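Local coordinates for cytoplasmic protein (Cryptococcus neoformans var. grubii serotype A, PDB 7LPO) that probably hydrolyses steryl beta-glucosides, acting as a sterylglucosidase of the glycoside hydrolase 5 family, at residues P668-R679 against F689-I700; D733-V743 against E762-N771. One frame throughout, in Å; residues are numbered along the deposited sequence.

Contact 1: residues P668-R679 against F689-I700; sequences PYPVATVGIPER and FKYAVRVRADDI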
loop_
_atom_site.group_PDB
_atom_site.type_symbol
_atom_site.label_atom_id
_atom_site.label_comp_id
_atom_site.label_asym_id
_atom_site.label_seq_id
_atom_site.Cartn_x
_atom_site.Cartn_y
_atom_site.Cartn_z
ATOM N N PRO A 668 18.644 7.447 11.481
ATOM C CA PRO A 668 18.342 8.606 12.333
ATOM C C PRO A 668 17.339 9.534 11.667
ATOM O O PRO A 668 17.363 9.732 10.449
ATOM C CB PRO A 668 19.702 9.292 12.492
ATOM C CG PRO A 668 20.426 8.934 11.203
ATOM C CD PRO A 668 20.003 7.519 10.905
ATOM N N TYR A 669 16.459 10.113 12.474
ATOM C CA TYR A 669 15.498 11.083 11.969
ATOM C C TYR A 669 14.881 11.823 13.149
ATOM O O TYR A 669 14.889 11.315 14.277
ATOM C CB TYR A 669 14.406 10.407 11.125
ATOM C CG TYR A 669 13.362 9.666 11.906
ATOM C CD1 TYR A 669 13.613 8.399 12.405
ATOM C CD2 TYR A 669 12.108 10.223 12.118
ATOM C CE1 TYR A 669 12.645 7.711 13.122
ATOM C CE2 TYR A 669 11.133 9.548 12.816
ATOM C CZ TYR A 669 11.407 8.292 13.319
ATOM O OH TYR A 669 10.437 7.625 14.018
ATOM N N PRO A 670 14.342 13.028 12.903
ATOM C CA PRO A 670 13.715 13.822 13.972
ATOM C C PRO A 670 12.266 13.422 14.211
ATOM O O PRO A 670 11.396 13.634 13.361
ATOM C CB PRO A 670 13.831 15.259 13.443
ATOM C CG PRO A 670 13.760 15.094 11.938
ATOM C CD PRO A 670 14.387 13.749 11.617
ATOM N N VAL A 671 11.998 12.880 15.397
ATOM C CA VAL A 671 10.642 12.468 15.742
ATOM C C VAL A 671 9.746 13.683 15.968
ATOM O O VAL A 671 8.561 13.670 15.607
ATOM C CB VAL A 671 10.675 11.555 16.982
ATOM C CG1 VAL A 671 9.277 11.292 17.467
ATOM C CG2 VAL A 671 11.399 10.256 16.673
ATOM N N ALA A 672 10.283 14.740 16.575
ATOM C CA ALA A 672 9.487 15.917 16.896
ATOM C C ALA A 672 10.404 17.122 16.917
ATOM O O ALA A 672 11.511 17.057 17.461
ATOM C CB ALA A 672 8.766 15.772 18.238
ATOM N N THR A 673 9.941 18.216 16.322
ATOM C CA THR A 673 10.805 19.350 16.048
ATOM C C THR A 673 10.133 20.655 16.431
ATOM O O THR A 673 8.981 20.904 16.058
ATOM C CB THR A 673 11.189 19.405 14.567
ATOM O OG1 THR A 673 12.022 18.292 14.246
ATOM C CG2 THR A 673 11.922 20.692 14.273
ATOM N N VAL A 674 10.869 21.490 17.162
ATOM C CA VAL A 674 10.481 22.875 17.389
ATOM C C VAL A 674 10.879 23.636 16.129
ATOM O O VAL A 674 12.061 23.905 15.899
ATOM C CB VAL A 674 11.136 23.458 18.641
ATOM C CG1 VAL A 674 10.865 24.948 18.719
ATOM C CG2 VAL A 674 10.632 22.727 19.886
ATOM N N GLY A 675 9.901 23.976 15.306
ATOM C CA GLY A 675 10.157 24.524 13.994
ATOM C C GLY A 675 9.723 23.575 12.895
ATOM O O GLY A 675 8.960 22.631 13.110
ATOM N N ILE A 676 10.232 23.834 11.698
ATOM C CA ILE A 676 9.837 23.128 10.482
ATOM C C ILE A 676 11.040 22.340 9.972
ATOM O O ILE A 676 12.110 22.930 9.753
ATOM C CB ILE A 676 9.331 24.102 9.407
ATOM C CG1 ILE A 676 8.090 24.847 9.891
ATOM C CG2 ILE A 676 9.027 23.353 8.109
ATOM C CD1 ILE A 676 6.921 23.944 10.240
ATOM N N PRO A 677 10.922 21.029 9.761
ATOM C CA PRO A 677 12.038 20.289 9.157
ATOM C C PRO A 677 12.368 20.870 7.793
ATOM O O PRO A 677 11.492 21.032 6.943
ATOM C CB PRO A 677 11.511 18.849 9.049
ATOM C CG PRO A 677 10.336 18.773 9.980
ATOM C CD PRO A 677 9.753 20.165 10.020
ATOM N N GLU A 678 13.641 21.189 7.583
ATOM C CA GLU A 678 14.086 21.742 6.309
ATOM C C GLU A 678 14.864 20.743 5.467
ATOM O O GLU A 678 14.612 20.630 4.262
ATOM C CB GLU A 678 14.941 22.997 6.542
ATOM C CG GLU A 678 15.375 23.672 5.251
ATOM C CD GLU A 678 15.093 25.160 5.237
ATOM O OE1 GLU A 678 16.063 25.938 5.178
ATOM O OE2 GLU A 678 13.908 25.550 5.283
ATOM N N ARG A 679 15.810 20.013 6.060
ATOM C CA ARG A 679 16.633 19.095 5.282
ATOM C C ARG A 679 17.190 17.988 6.169
ATOM O O ARG A 679 17.643 18.247 7.288
ATOM C CB ARG A 679 17.797 19.826 4.590
ATOM C CG ARG A 679 18.279 19.069 3.376
ATOM C CD ARG A 679 19.577 19.523 2.741
ATOM N NE ARG A 679 20.078 18.382 1.969
ATOM C CZ ARG A 679 19.702 18.073 0.727
ATOM N NH1 ARG A 679 18.846 18.845 0.070
ATOM N NH2 ARG A 679 20.190 16.985 0.136
ATOM N N PHE A 689 25.227 12.339 9.882
ATOM C CA PHE A 689 23.832 12.747 9.890
ATOM C C PHE A 689 23.797 14.255 10.052
ATOM O O PHE A 689 24.487 14.798 10.918
ATOM C CB PHE A 689 23.082 12.069 11.032
ATOM C CG PHE A 689 21.691 12.575 11.242
ATOM C CD1 PHE A 689 20.699 12.334 10.310
ATOM C CD2 PHE A 689 21.361 13.246 12.395
ATOM C CE1 PHE A 689 19.417 12.771 10.523
ATOM C CE2 PHE A 689 20.074 13.690 12.607
ATOM C CZ PHE A 689 19.105 13.449 11.672
ATOM N N LYS A 690 23.001 14.925 9.227
ATOM C CA LYS A 690 22.858 16.371 9.295
ATOM C C LYS A 690 21.386 16.730 9.166
ATOM O O LYS A 690 20.721 16.321 8.210
ATOM C CB LYS A 690 23.673 17.060 8.197
ATOM C CG LYS A 690 23.479 18.569 8.152
ATOM C CD LYS A 690 24.620 19.250 7.423
ATOM C CE LYS A 690 24.555 20.767 7.597
ATOM N NZ LYS A 690 24.779 21.499 6.312
ATOM N N TYR A 691 20.882 17.487 10.135
ATOM C CA TYR A 691 19.489 17.907 10.178
ATOM C C TYR A 691 19.443 19.425 10.268
ATOM O O TYR A 691 20.044 20.014 11.175
ATOM C CB TYR A 691 18.781 17.271 11.370
ATOM C CG TYR A 691 17.338 17.668 11.514
ATOM C CD1 TYR A 691 16.517 17.809 10.399
ATOM C CD2 TYR A 691 16.789 17.900 12.761
ATOM C CE1 TYR A 691 15.203 18.171 10.528
ATOM C CE2 TYR A 691 15.460 18.249 12.898
ATOM C CZ TYR A 691 14.676 18.380 11.783
ATOM O OH TYR A 691 13.354 18.721 11.928
ATOM N N ALA A 692 18.721 20.052 9.337
ATOM C CA ALA A 692 18.499 21.492 9.320
ATOM C C ALA A 692 17.023 21.783 9.558
ATOM O O ALA A 692 16.155 21.163 8.931
ATOM C CB ALA A 692 18.936 22.098 7.987
ATOM N N VAL A 693 16.741 22.739 10.437
ATOM C CA VAL A 693 15.376 23.082 10.817
ATOM C C VAL A 693 15.181 24.591 10.706
ATOM O O VAL A 693 16.045 25.376 11.109
ATOM C CB VAL A 693 15.054 22.583 12.243
ATOM C CG1 VAL A 693 16.168 22.961 13.191
ATOM C CG2 VAL A 693 13.718 23.132 12.725
ATOM N N ARG A 694 14.046 24.992 10.146
ATOM C CA ARG A 694 13.667 26.397 10.059
ATOM C C ARG A 694 12.885 26.756 11.314
ATOM O O ARG A 694 11.821 26.177 11.571
ATOM C CB ARG A 694 12.833 26.648 8.804
ATOM C CG ARG A 694 12.464 28.105 8.559
ATOM C CD ARG A 694 11.977 28.327 7.127
ATOM N NE ARG A 694 13.022 28.036 6.146
ATOM C CZ ARG A 694 13.968 28.896 5.773
ATOM N NH1 ARG A 694 14.008 30.117 6.280
ATOM N NH2 ARG A 694 14.875 28.535 4.881
ATOM N N VAL A 695 13.416 27.696 12.095
ATOM C CA VAL A 695 12.854 28.082 13.385
ATOM C C VAL A 695 12.422 29.541 13.296
ATOM O O VAL A 695 13.225 30.410 12.943
ATOM C CB VAL A 695 13.867 27.885 14.532
ATOM C CG1 VAL A 695 13.201 28.102 15.897
ATOM C CG2 VAL A 695 14.500 26.495 14.478
ATOM N N ARG A 696 11.161 29.807 13.612
ATOM C CA ARG A 696 10.597 31.146 13.547
ATOM C C ARG A 696 10.566 31.784 14.933
ATOM O O ARG A 696 10.685 31.113 15.961
ATOM C CB ARG A 696 9.181 31.111 12.961
ATOM C CG ARG A 696 9.103 30.585 11.530
ATOM C CD ARG A 696 7.817 29.788 11.292
ATOM N NE ARG A 696 7.705 28.601 12.146
ATOM C CZ ARG A 696 6.779 27.653 11.997
ATOM N NH1 ARG A 696 5.885 27.744 11.019
ATOM N NH2 ARG A 696 6.745 26.616 12.823
ATOM N N ALA A 697 10.379 33.104 14.944
ATOM C CA ALA A 697 10.403 33.847 16.197
ATOM C C ALA A 697 9.198 33.547 17.079
ATOM O O ALA A 697 9.275 33.753 18.296
ATOM C CB ALA A 697 10.475 35.345 15.910
ATOM N N ASP A 698 8.099 33.055 16.509
ATOM C CA ASP A 698 6.908 32.749 17.288
ATOM C C ASP A 698 6.782 31.265 17.622
ATOM O O ASP A 698 5.751 30.849 18.162
ATOM C CB ASP A 698 5.651 33.229 16.555
ATOM C CG ASP A 698 5.581 32.747 15.115
ATOM O OD1 ASP A 698 6.452 31.952 14.699
ATOM O OD2 ASP A 698 4.651 33.169 14.397
ATOM N N ASP A 699 7.804 30.464 17.332
ATOM C CA ASP A 699 7.774 29.060 17.715
ATOM C C ASP A 699 7.965 28.916 19.221
ATOM O O ASP A 699 8.591 29.753 19.874
ATOM C CB ASP A 699 8.856 28.277 16.972
ATOM C CG ASP A 699 8.424 27.887 15.569
ATOM O OD1 ASP A 699 7.242 27.511 15.404
ATOM O OD2 ASP A 699 9.252 27.966 14.636
ATOM N N ILE A 700 7.429 27.828 19.765
ATOM C CA ILE A 700 7.423 27.581 21.202
ATOM C C ILE A 700 8.566 26.640 21.550
ATOM O O ILE A 700 8.589 25.487 21.104
ATOM C CB ILE A 700 6.087 26.983 21.661
ATOM C CG1 ILE A 700 4.945 27.972 21.440
ATOM C CG2 ILE A 700 6.186 26.567 23.118
ATOM C CD1 ILE A 700 3.563 27.328 21.545
#
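Pro-668 lies over one face of the Phe-689 ring, its CB 3.9 Å from the ring centroid. This is a CH-pi contact at the start of a two-layer beta arrangement in the C-terminal domain of this family 5 enzyme. Residues 669-673 belong to one sheet. The chain then crosses to the other, where 676-682 forms a beta hairpin with 689-696. Pro-670 repeats the proline-on-ring theme: its CG sits over the Tyr-691 face, offset toward the rim. With CG anti to the backbone N (chi1 179°), Tyr-691 extends toward the first sheet. There its hydroxyl donates to Thr-673 OG1 at 2.7 Å. The methyl of Thr-673 meets Val-693 tip to tip, and the CG2 atoms are tight at 3.4 Å. Val-674 packs its CG1 against the carbonyl oxygen of Ile-700. Gly-675 has no side chain, and its CA comes close to Arg-694 O. Ile-676 and Arg-694 then form a hydrogen-bonded pair. The CG1 of Ile-676 also covers one face of the Arg-696 guanidinium. Asp-699 holds that group: its OD2 accepts from both the backbone N and NE of Arg-696, from one face of the carboxylate. Pro-677 runs alongside Tyr-691 and meets its ring at the edge. Glu-678 is held by Arg-694, the carboxylate and guanidinium planes 41° apart. Arg-694 NE meets the syn side of Glu-678 OE2 at 2.8 Å, while NH2 adds a weak bond to OE1. A classic beta bulge falls here, in which Glu-678 N and Arg-679 N both bond to Ala-692 O, at 2.9 and 3.1 Å. Arg-679 turns its guanidinium away to a salt bridge with Asp-681. Its backbone O accepts from Ala-692 N at 2.9 Å.

Contact 2: residues D733-V743 against E762-N771; sequences DVTIVASHGRV and EVYTIEVQRN
Thr-735 and Gln-769 exchange two backbone hydrogen bonds, and so do Val-737 and Glu-767. These pairs make an antiparallel sheet edge in the C-terminal domain, with strand 734-738 outermost. Further bonds extend the pairing at both ends: Asn-771 N gives to Asp-733 O, and Ser-739 N to Thr-765 O. Water 1 bridges the strands by donating to Thr-735 O and, weakly, to Glu-767 O.

Apolar packing occupies the face of Ile-736, Ala-738, Ile-766 and Val-768. Ile-736 lies side by side with both partners: its CG2 is 3.9 Å from Ile-766 CD1, and its CG1 touches Val-768 CG2. Val-743 reaches Ile-766 CD1 tip to tip with its CG1. Trp-752 of the neighbouring strand 749-753 also packs on Ile-766 and Val-743.

Side-chain polar bonds mark the two ends. Asn-771 ND2 bonds to Asp-733 OD1 at 3.0 Å. The bond is nearly straight, but it arrives from above the carboxylate plane. At the other end, chi1 of 62° sets Ser-739 OG between its own backbone N and carbonyl carbon, where it accepts from Thr-765 N at 2.9 Å.

The aromatic contact is a face-to-face stack of His-740 on Tyr-764. Their centroids are 3.8 Å apart and their planes differ by 11°. The hydroxyl of Tyr-764 bonds to Pro-755 O. The imidazole is tied at both nitrogens: ND1 shares a hydrogen bond with Ser-739 OG in the ring plane, at 2.8 Å, and NE2 gives a weak one to Glu-762 OE2. Together the stack and these bonds limit rotation of the imidazole.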
loop_
_atom_site.group_PDB
_atom_site.type_symbol
_atom_site.label_atom_id
_atom_site.label_comp_id
_atom_site.label_asym_id
_atom_site.label_seq_id
_atom_site.Cartn_x
_atom_site.Cartn_y
_atom_site.Cartn_z
ATOM N N ASP A 733 27.929 6.113 21.054
ATOM C CA ASP A 733 29.284 6.673 21.079
ATOM C C ASP A 733 29.381 7.608 19.876
ATOM O O ASP A 733 29.860 7.211 18.810
ATOM C CB ASP A 733 30.351 5.564 21.042
ATOM C CG ASP A 733 31.763 6.101 21.281
ATOM O OD1 ASP A 733 31.891 7.267 21.702
ATOM O OD2 ASP A 733 32.746 5.359 21.056
ATOM N N VAL A 734 28.924 8.851 20.046
ATOM C CA VAL A 734 28.792 9.788 18.938
ATOM C C VAL A 734 29.414 11.133 19.294
ATOM O O VAL A 734 29.574 11.488 20.464
ATOM C CB VAL A 734 27.319 10.015 18.529
ATOM C CG1 VAL A 734 26.670 8.741 18.014
ATOM C CG2 VAL A 734 26.519 10.577 19.716
ATOM N N THR A 735 29.730 11.895 18.247
ATOM C CA THR A 735 30.110 13.297 18.342
ATOM C C THR A 735 28.988 14.135 17.743
ATOM O O THR A 735 28.496 13.822 16.656
ATOM C CB THR A 735 31.426 13.559 17.605
ATOM O OG1 THR A 735 32.516 13.007 18.361
ATOM C CG2 THR A 735 31.642 15.066 17.421
ATOM N N ILE A 736 28.584 15.188 18.448
ATOM C CA ILE A 736 27.452 16.020 18.061
ATOM C C ILE A 736 27.915 17.465 17.930
ATOM O O ILE A 736 28.594 17.988 18.819
ATOM C CB ILE A 736 26.305 15.914 19.082
ATOM C CG1 ILE A 736 25.768 14.474 19.135
ATOM C CG2 ILE A 736 25.204 16.905 18.742
ATOM C CD1 ILE A 736 24.902 14.190 20.338
ATOM N N VAL A 737 27.529 18.111 16.833
ATOM C CA VAL A 737 27.839 19.514 16.578
ATOM C C VAL A 737 26.524 20.214 16.256
ATOM O O VAL A 737 25.931 19.974 15.197
ATOM C CB VAL A 737 28.844 19.686 15.431
ATOM C CG1 VAL A 737 29.146 21.164 15.196
ATOM C CG2 VAL A 737 30.123 18.920 15.732
ATOM N N ALA A 738 26.065 21.068 17.164
ATOM C CA ALA A 738 24.851 21.849 16.970
ATOM C C ALA A 738 25.192 23.331 16.871
ATOM O O ALA A 738 26.038 23.836 17.614
ATOM C CB ALA A 738 23.857 21.611 18.109
ATOM N N SER A 739 24.520 24.026 15.951
ATOM C CA SER A 739 24.825 25.427 15.692
ATOM C C SER A 739 24.291 26.341 16.787
ATOM O O SER A 739 24.857 27.413 17.026
ATOM C CB SER A 739 24.236 25.846 14.343
ATOM O OG SER A 739 22.822 25.726 14.373
ATOM N N HIS A 740 23.198 25.945 17.431
ATOM C CA HIS A 740 22.588 26.685 18.521
ATOM C C HIS A 740 22.198 25.694 19.607
ATOM O O HIS A 740 22.017 24.504 19.346
ATOM C CB HIS A 740 21.338 27.459 18.063
ATOM C CG HIS A 740 21.593 28.446 16.967
ATOM N ND1 HIS A 740 22.005 28.070 15.705
ATOM C CD2 HIS A 740 21.485 29.796 16.941
ATOM C CE1 HIS A 740 22.145 29.147 14.951
ATOM N NE2 HIS A 740 21.841 30.207 15.679
ATOM N N GLY A 741 22.071 26.193 20.833
ATOM C CA GLY A 741 21.449 25.421 21.894
ATOM C C GLY A 741 22.338 24.356 22.518
ATOM O O GLY A 741 23.572 24.377 22.421
ATOM N N ARG A 742 21.675 23.413 23.193
ATOM C CA ARG A 742 22.332 22.350 23.942
ATOM C C ARG A 742 21.631 21.026 23.661
ATOM O O ARG A 742 20.469 20.991 23.247
ATOM C CB ARG A 742 22.324 22.637 25.451
ATOM C CG ARG A 742 20.945 22.604 26.070
ATOM C CD ARG A 742 20.957 22.997 27.555
ATOM N NE ARG A 742 19.600 23.076 28.107
ATOM C CZ ARG A 742 18.935 22.040 28.609
ATOM N NH1 ARG A 742 19.500 20.841 28.643
ATOM N NH2 ARG A 742 17.706 22.202 29.083
ATOM N N VAL A 743 22.348 19.926 23.908
ATOM C CA VAL A 743 21.850 18.587 23.612
ATOM C C VAL A 743 22.194 17.633 24.750
ATOM O O VAL A 743 23.130 17.854 25.521
ATOM C CB VAL A 743 22.431 18.026 22.291
ATOM C CG1 VAL A 743 22.366 19.066 21.175
ATOM C CG2 VAL A 743 23.878 17.586 22.499
ATOM N N GLU A 762 15.292 31.542 11.077
ATOM C CA GLU A 762 16.695 31.182 10.994
ATOM C C GLU A 762 16.787 29.666 10.939
ATOM O O GLU A 762 15.977 28.968 11.555
ATOM C CB GLU A 762 17.461 31.738 12.197
ATOM C CG GLU A 762 18.960 31.843 12.022
ATOM C CD GLU A 762 19.605 32.581 13.184
ATOM O OE1 GLU A 762 18.962 33.515 13.721
ATOM O OE2 GLU A 762 20.738 32.224 13.567
ATOM N N VAL A 763 17.755 29.164 10.184
ATOM C CA VAL A 763 17.981 27.732 10.060
ATOM C C VAL A 763 19.066 27.321 11.048
ATOM O O VAL A 763 20.217 27.761 10.943
ATOM C CB VAL A 763 18.374 27.345 8.625
ATOM C CG1 VAL A 763 18.700 25.850 8.564
ATOM C CG2 VAL A 763 17.273 27.711 7.650
ATOM N N TYR A 764 18.702 26.473 11.999
ATOM C CA TYR A 764 19.655 25.809 12.871
ATOM C C TYR A 764 20.034 24.454 12.275
ATOM O O TYR A 764 19.290 23.870 11.484
ATOM C CB TYR A 764 19.059 25.608 14.262
ATOM C CG TYR A 764 18.596 26.856 14.972
ATOM C CD1 TYR A 764 18.810 28.117 14.444
ATOM C CD2 TYR A 764 17.955 26.763 16.198
ATOM C CE1 TYR A 764 18.392 29.251 15.116
ATOM C CE2 TYR A 764 17.530 27.877 16.866
ATOM C CZ TYR A 764 17.747 29.119 16.326
ATOM O OH TYR A 764 17.315 30.224 17.019
ATOM N N THR A 765 21.205 23.954 12.661
ATOM C CA THR A 765 21.679 22.673 12.158
ATOM C C THR A 765 22.271 21.853 13.294
ATOM O O THR A 765 22.804 22.391 14.269
ATOM C CB THR A 765 22.744 22.829 11.053
ATOM O OG1 THR A 765 23.925 23.450 11.593
ATOM C CG2 THR A 765 22.203 23.658 9.899
ATOM N N ILE A 766 22.192 20.536 13.139
ATOM C CA ILE A 766 22.802 19.591 14.065
ATOM C C ILE A 766 23.420 18.481 13.231
ATOM O O ILE A 766 22.788 17.980 12.294
ATOM C CB ILE A 766 21.783 19.028 15.080
ATOM C CG1 ILE A 766 22.516 18.234 16.160
ATOM C CG2 ILE A 766 20.731 18.168 14.400
ATOM C CD1 ILE A 766 21.719 18.068 17.442
ATOM N N GLU A 767 24.655 18.111 13.560
ATOM C CA GLU A 767 25.381 17.066 12.855
ATOM C C GLU A 767 25.839 16.005 13.844
ATOM O O GLU A 767 26.280 16.322 14.953
ATOM C CB GLU A 767 26.573 17.643 12.100
ATOM C CG GLU A 767 26.191 18.771 11.161
ATOM C CD GLU A 767 27.371 19.637 10.771
ATOM O OE1 GLU A 767 28.156 19.199 9.903
ATOM O OE2 GLU A 767 27.508 20.753 11.331
ATOM N N VAL A 768 25.728 14.746 13.432
ATOM C CA VAL A 768 26.010 13.601 14.285
ATOM C C VAL A 768 26.831 12.598 13.491
ATOM O O VAL A 768 26.606 12.411 12.289
ATOM C CB VAL A 768 24.708 12.948 14.793
ATOM C CG1 VAL A 768 25.017 11.705 15.644
ATOM C CG2 VAL A 768 23.870 13.948 15.567
ATOM N N GLN A 769 27.789 11.957 14.156
ATOM C CA GLN A 769 28.458 10.806 13.571
ATOM C C GLN A 769 28.995 9.931 14.687
ATOM O O GLN A 769 29.264 10.405 15.794
ATOM C CB GLN A 769 29.598 11.203 12.627
ATOM C CG GLN A 769 30.742 11.950 13.274
ATOM C CD GLN A 769 31.724 12.483 12.242
ATOM O OE1 GLN A 769 32.211 11.742 11.385
ATOM N NE2 GLN A 769 32.004 13.776 12.307
ATOM N N ARG A 770 29.158 8.648 14.380
ATOM C CA ARG A 770 29.780 7.739 15.330
ATOM C C ARG A 770 31.268 8.047 15.451
ATOM O O ARG A 770 31.967 8.212 14.446
ATOM C CB ARG A 770 29.580 6.291 14.898
ATOM C CG ARG A 770 30.101 5.290 15.925
ATOM C CD ARG A 770 29.862 3.857 15.475
ATOM N NE ARG A 770 30.414 2.901 16.432
ATOM C CZ ARG A 770 31.654 2.419 16.374
ATOM N NH1 ARG A 770 32.491 2.795 15.411
ATOM N NH2 ARG A 770 32.068 1.562 17.289
ATOM N N ASN A 771 31.751 8.130 16.687
ATOM C CA ASN A 771 33.177 8.320 16.924
ATOM C C ASN A 771 33.957 7.140 16.374
ATOM O O ASN A 771 33.725 5.994 16.770
ATOM C CB ASN A 771 33.437 8.479 18.415
ATOM C CG ASN A 771 32.915 9.784 18.944
ATOM O OD1 ASN A 771 33.043 10.825 18.291
ATOM N ND2 ASN A 771 32.307 9.743 20.121
HETATM O O HOH W 1 29.259 15.539 14.306
HETATM O O HOH W 2 25.879 21.983 12.825
#

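How the contacts relate
The hairpin strands of contact 1 and strands 734-738 and 761-770 of contact 2 form one four-stranded antiparallel sheet; residues 669-673 and 742-743 lie outside it. The contact centres are about 12 Å apart. Strands 689-696 and 761-770 are neighbours in its middle, so each contact joins one of them to an outer strand. The two inner strands are probably hydrogen-bonded from Phe-689 N to Val-768 O at 2.8 Å and from Val-695 N to Glu-762 O at 2.9 Å. Side chains also bridge the contacts: Glu-678 and Ala-692 touch Val-763, and Tyr-691 packs on Ile-766. Contact 1 faces the rest of the enzyme through strand 35-43. Contact 2 lies farther out, about 35 Å from the chain centre against about 28 Å for contact 1.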